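Local coordinates for glycosyl hydrolase 25 (PDB 4FF5), which is a family 25 glycosyl hydrolase that takes part in host-cell invasion by pneumococci and probably cleaves cell-wall peptidoglycan, as other members of its family do, at residues 169-172 against 173-177. Numbering follows the deposited sequence.
Sequences NFRA and KLASL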
ATOM      1  N   ASN A 169      13.952 -11.699   1.813  1.00 19.40           N
ATOM      2  CA  ASN A 169      14.628 -11.651   0.506  1.00 20.42           C
ATOM      3  C   ASN A 169      14.126 -10.480  -0.344  1.00 19.92           C
ATOM      4  O   ASN A 169      14.925  -9.722  -0.938  1.00 19.10           O
ATOM      5  CB  ASN A 169      14.446 -12.952  -0.274  1.00 21.75           C
ATOM      6  CG  ASN A 169      15.099 -14.144   0.397  1.00 23.66           C
ATOM      7  OD1 ASN A 169      16.161 -14.025   1.032  1.00 24.98           O
ATOM      8  ND2 ASN A 169      14.472 -15.310   0.254  1.00 23.56           N
ATOM      9  N   PHE A 170      12.802 -10.339  -0.378  1.00 18.69           N
ATOM     10  CA  PHE A 170      12.157  -9.252  -1.112  1.00 17.69           C
ATOM     11  C   PHE A 170      12.597  -7.895  -0.547  1.00 17.67           C
ATOM     12  O   PHE A 170      13.057  -7.030  -1.306  1.00 17.46           O
ATOM     13  CB  PHE A 170      10.636  -9.422  -1.039  1.00 16.63           C
ATOM     14  CG  PHE A 170       9.854  -8.592  -2.046  1.00 16.91           C
ATOM     15  CD1 PHE A 170       9.747  -7.208  -1.921  1.00 16.59           C
ATOM     16  CD2 PHE A 170       9.192  -9.210  -3.099  1.00 16.80           C
ATOM     17  CE1 PHE A 170       9.003  -6.462  -2.828  1.00 16.64           C
ATOM     18  CE2 PHE A 170       8.451  -8.468  -4.023  1.00 17.15           C
ATOM     19  CZ  PHE A 170       8.359  -7.087  -3.888  1.00 17.01           C
ATOM     20  N   ARG A 171      12.438  -7.714   0.772  1.00 16.91           N
ATOM     21  CA  ARG A 171      12.828  -6.477   1.452  1.00 17.15           C
ATOM     22  C   ARG A 171      14.295  -6.072   1.201  1.00 18.06           C
ATOM     23  O   ARG A 171      14.577  -4.929   0.832  1.00 18.07           O
ATOM     24  CB  ARG A 171      12.587  -6.605   2.964  1.00 16.61           C
ATOM     25  CG  ARG A 171      12.652  -5.277   3.706  1.00 16.77           C
ATOM     26  CD  ARG A 171      13.148  -5.444   5.148  1.00 16.68           C
ATOM     27  NE  ARG A 171      14.485  -6.056   5.183  1.00 17.65           N
ATOM     28  CZ  ARG A 171      15.632  -5.407   4.989  1.00 18.10           C
ATOM     29  NH1 ARG A 171      15.631  -4.105   4.737  1.00 17.89           N
ATOM     30  NH2 ARG A 171      16.787  -6.078   5.026  1.00 18.46           N
ATOM     31  N   ALA A 172      15.211  -7.008   1.453  1.00 19.19           N
ATOM     32  CA  ALA A 172      16.647  -6.790   1.243  1.00 19.99           C
ATOM     33  C   ALA A 172      16.968  -6.353  -0.188  1.00 20.61           C
ATOM     34  O   ALA A 172      17.775  -5.436  -0.406  1.00 20.58           O
ATOM     35  CB  ALA A 172      17.429  -8.050   1.594  1.00 20.71           C
ATOM     36  N   LYS A 173      16.351  -7.013  -1.169  1.00 20.51           N
ATOM     37  CA  LYS A 173      16.607  -6.646  -2.557  1.00 21.45           C
ATOM     38  C   LYS A 173      16.133  -5.220  -2.844  1.00 21.54           C
ATOM     39  O   LYS A 173      16.853  -4.422  -3.464  1.00 21.15           O
ATOM     40  CB  LYS A 173      15.989  -7.652  -3.530  1.00 22.03           C
ATOM     41  CG  LYS A 173      16.246  -7.334  -5.002  1.00 22.89           C
ATOM     42  CD  LYS A 173      17.695  -7.674  -5.385  1.00 24.51           C
ATOM     43  CE  LYS A 173      17.877  -7.612  -6.894  1.00 26.28           C
ATOM     44  NZ  LYS A 173      19.262  -8.018  -7.259  1.00 28.70           N
ATOM     45  N   LEU A 174      14.935  -4.882  -2.363  1.00 20.62           N
ATOM     46  CA  LEU A 174      14.384  -3.552  -2.569  1.00 20.61           C
ATOM     47  C   LEU A 174      15.297  -2.483  -1.968  1.00 21.65           C
ATOM     48  O   LEU A 174      15.562  -1.461  -2.599  1.00 22.16           O
ATOM     49  CB  LEU A 174      12.994  -3.483  -1.936  1.00 19.89           C
ATOM     50  CG  LEU A 174      12.029  -2.375  -2.317  1.00 20.34           C
ATOM     51  CD1 LEU A 174      11.854  -2.325  -3.829  1.00 19.93           C
ATOM     52  CD2 LEU A 174      10.693  -2.596  -1.623  1.00 18.73           C
ATOM     53  N   ALA A 175      15.793  -2.745  -0.754  1.00 22.72           N
ATOM     54  CA  ALA A 175      16.743  -1.837  -0.077  1.00 24.10           C
ATOM     55  C   ALA A 175      18.001  -1.609  -0.911  1.00 25.40           C
ATOM     56  O   ALA A 175      18.406  -0.465  -1.145  1.00 27.10           O
ATOM     57  CB  ALA A 175      17.111  -2.383   1.303  1.00 24.50           C
ATOM     58  N   SER A 176      18.601  -2.701  -1.373  1.00 25.95           N
ATOM     59  CA  SER A 176      19.827  -2.651  -2.163  1.00 27.61           C
ATOM     60  C   SER A 176      19.654  -1.903  -3.498  1.00 27.03           C
ATOM     61  O   SER A 176      20.623  -1.420  -4.063  1.00 27.02           O
ATOM     62  CB  SER A 176      20.347  -4.063  -2.434  1.00 27.76           C
ATOM     63  OG  SER A 176      19.620  -4.659  -3.492  1.00 28.75           O
ATOM     64  N   LEU A 177      18.423  -1.831  -4.004  1.00 25.96           N
ATOM     65  CA  LEU A 177      18.158  -1.100  -5.236  1.00 25.39           C
ATOM     66  C   LEU A 177      17.979   0.387  -4.968  1.00 25.31           C
ATOM     67  O   LEU A 177      18.009   1.191  -5.896  1.00 25.50           O
ATOM     68  CB  LEU A 177      16.933  -1.655  -5.975  1.00 24.44           C
ATOM     69  CG  LEU A 177      17.022  -3.061  -6.567  1.00 24.41           C
ATOM     70  CD1 LEU A 177      15.617  -3.516  -6.908  1.00 23.97           C
ATOM     71  CD2 LEU A 177      17.947  -3.136  -7.781  1.00 25.58           C
TER
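Phe170 and Leu174 meet one turn apart on the inner side of helix 163-177, a local contact within the helix that joins strand 151-155 to strand 182-186. Leu174 CD2 comes up at the edge of the Phe170 ring, near its plane, 4.4 Å from CE1, leaving the pair in loose apolar contact. Both side chains are buried: Phe170 rests on Leu153 and on Ala135 of helix 129-143, while Leu174 reaches Tyr151, Leu153, Ile182 and Tyr140. The backbone supplies the regular part of the contact, four successive alpha-helical bonds, each from an N-H to the carbonyl four residues earlier, from Lys173 N to Asn169 O through Ser176 N to Ala172 O. The last three are nearly straight, with Leu174 N 3.0 Å from Phe170 O; the first is slightly more bent. On another side of the helix Arg171 bends at chi3 (59°) and turns along the helix toward its C-terminal end, which brings NH1 obliquely to within 4.1 Å of Ala175 CB; its NE is held by a salt bridge to Glu168, three residues earlier. Near the helix end Ser176 OG lies between its own N and carbonyl carbon (chi1 79°) and gives a hydrogen bond of 2.8 Å to Lys173 O, a carbonyl that Leu177 N reaches just weakly. Such an amphipathic helix, its buried apolar side chains toward the strands, is the crossover of a beta-alpha-beta unit in the TIM-barrel fold of family 25.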